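Local coordinates for transcriptional regulator, ROK family (Vibrio cholerae O1 biovar eltor, PDB 1Z05), which probably binds DNA and regulates transcription of carbohydrate metabolism genes as a zinc-containing member of the ROK family, at residues A[71-74]-A[75-79]. Numbering follows the deposited sequence.
Sequences TKIT and RELID. With SO4 (sulfate ion), chain G.
Arg-75 and Thr-71, one helical turn apart, border a sulfate ion that probably came from the crystallisation liquor. Arg-75 NE donates to sulfate O4 (2.7 Å), which lies at the edge of the guanidinium near its plane, while Thr-71 CG2 touches sulfate O2 at 3.5 Å. Bends at chi2 (46°) and chi3 (41°) fold the arginine chain round O4 and carry NH1 toward the next turn, where it forms a weak, salt-bridging hydrogen bond with Asp-79 OD1 (3.3 Å). Ile-78 CB covers one face of the guanidinium off-centre, 4.0 Å above its plane. Elsewhere round the helix, Ile-73 and Leu-77 run side by side, CG2 of the isoleucine against CD1 of the leucine at 4.0 Å. Successive backbone hydrogen bonds between residues four apart bring these side chains together on consecutive turns, from Arg-75 N to Thr-71 O (2.9 Å) through Ile-78 N to Thr-74 O (2.7 Å). Ile-73 packs on helix 35-51, Leu-77 on Ile-83 and Leu-423, and Thr-74 with Ile-78 on Leu-101. Glu-76 OE2 forms a salt bridge with Lys-37 NZ, and Thr-74 OG1 bonds to Ile-70 O. Helix 67-79 occupies the position expected of the recognition helix in a winged helix-turn-helix domain, as in Mlc.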
loop_
_atom_site.group_PDB
_atom_site.type_symbol
_atom_site.label_atom_id
_atom_site.label_comp_id
_atom_site.label_asym_id
_atom_site.label_seq_id
_atom_site.Cartn_x
_atom_site.Cartn_y
_atom_site.Cartn_z
ATOM N N THR A 71 4.343 -31.016 -12.901
ATOM C CA THR A 71 3.770 -31.824 -13.982
ATOM C C THR A 71 2.310 -31.445 -14.279
ATOM O O THR A 71 1.963 -31.186 -15.431
ATOM C CB THR A 71 3.924 -33.326 -13.669
ATOM O OG1 THR A 71 5.319 -33.646 -13.664
ATOM C CG2 THR A 71 3.197 -34.207 -14.693
ATOM N N LYS A 72 1.482 -31.392 -13.235
ATOM C CA LYS A 72 0.069 -31.031 -13.367
ATOM C C LYS A 72 -0.127 -29.626 -13.941
ATOM O O LYS A 72 -0.945 -29.441 -14.836
ATOM C CB LYS A 72 -0.668 -31.173 -12.026
ATOM C CG LYS A 72 -0.923 -32.619 -11.615
ATOM C CD LYS A 72 -1.897 -32.739 -10.434
ATOM C CE LYS A 72 -1.231 -32.372 -9.116
ATOM N NZ LYS A 72 -1.980 -32.913 -7.942
ATOM N N ILE A 73 0.634 -28.653 -13.439
ATOM C CA ILE A 73 0.556 -27.278 -13.936
ATOM C C ILE A 73 0.996 -27.163 -15.402
ATOM O O ILE A 73 0.276 -26.581 -16.223
ATOM C CB ILE A 73 1.363 -26.280 -13.056
ATOM C CG1 ILE A 73 0.716 -26.150 -11.666
ATOM C CG2 ILE A 73 1.449 -24.915 -13.741
ATOM C CD1 ILE A 73 1.665 -25.683 -10.562
ATOM N N THR A 74 2.170 -27.702 -15.728
ATOM C CA THR A 74 2.667 -27.615 -17.101
ATOM C C THR A 74 1.772 -28.357 -18.085
ATOM O O THR A 74 1.601 -27.909 -19.214
ATOM C CB THR A 74 4.121 -28.127 -17.257
ATOM O OG1 THR A 74 4.241 -29.439 -16.696
ATOM C CG2 THR A 74 5.111 -27.178 -16.587
ATOM N N ARG A 75 1.209 -29.493 -17.666
ATOM C CA ARG A 75 0.333 -30.257 -18.550
ATOM C C ARG A 75 -0.909 -29.448 -18.951
ATOM O O ARG A 75 -1.281 -29.431 -20.125
ATOM C CB ARG A 75 -0.033 -31.617 -17.931
ATOM C CG ARG A 75 -0.919 -32.554 -18.788
ATOM C CD ARG A 75 -0.478 -32.684 -20.262
ATOM N NE ARG A 75 0.970 -32.786 -20.444
ATOM C CZ ARG A 75 1.590 -32.686 -21.618
ATOM N NH1 ARG A 75 0.895 -32.487 -22.732
ATOM N NH2 ARG A 75 2.909 -32.789 -21.682
ATOM N N GLU A 76 -1.550 -28.797 -17.975
ATOM C CA GLU A 76 -2.680 -27.914 -18.271
ATOM C C GLU A 76 -2.252 -26.756 -19.188
ATOM O O GLU A 76 -2.970 -26.412 -20.127
ATOM C CB GLU A 76 -3.353 -27.382 -16.996
ATOM C CG GLU A 76 -3.942 -28.465 -16.099
ATOM C CD GLU A 76 -5.165 -28.016 -15.296
ATOM O OE1 GLU A 76 -5.606 -26.851 -15.440
ATOM O OE2 GLU A 76 -5.689 -28.846 -14.516
ATOM N N LEU A 77 -1.083 -26.172 -18.930
ATOM C CA LEU A 77 -0.608 -25.055 -19.757
ATOM C C LEU A 77 -0.222 -25.492 -21.174
ATOM O O LEU A 77 -0.487 -24.773 -22.138
ATOM C CB LEU A 77 0.539 -24.295 -19.076
ATOM C CG LEU A 77 0.290 -23.577 -17.740
ATOM C CD1 LEU A 77 1.578 -22.924 -17.259
ATOM C CD2 LEU A 77 -0.839 -22.553 -17.815
ATOM N N ILE A 78 0.386 -26.670 -21.303
ATOM C CA ILE A 78 0.694 -27.231 -22.623
ATOM C C ILE A 78 -0.575 -27.517 -23.440
ATOM O O ILE A 78 -0.683 -27.103 -24.601
ATOM C CB ILE A 78 1.589 -28.497 -22.529
ATOM C CG1 ILE A 78 3.031 -28.087 -22.206
ATOM C CG2 ILE A 78 1.544 -29.302 -23.850
ATOM C CD1 ILE A 78 3.830 -29.135 -21.499
ATOM N N ASP A 79 -1.531 -28.209 -22.822
ATOM C CA ASP A 79 -2.776 -28.579 -23.494
ATOM C C ASP A 79 -3.590 -27.358 -23.921
ATOM O O ASP A 79 -4.335 -27.412 -24.899
ATOM C CB ASP A 79 -3.622 -29.501 -22.609
ATOM C CG ASP A 79 -3.000 -30.886 -22.430
ATOM O OD1 ASP A 79 -2.145 -31.293 -23.251
ATOM O OD2 ASP A 79 -3.376 -31.576 -21.459
HETATM S S SO4 G . 3.005 -35.298 -18.613
HETATM O O1 SO4 G . 2.714 -36.032 -19.843
HETATM O O2 SO4 G . 2.993 -36.228 -17.488
HETATM O O3 SO4 G . 4.310 -34.647 -18.728
HETATM O O4 SO4 G . 1.983 -34.281 -18.380
#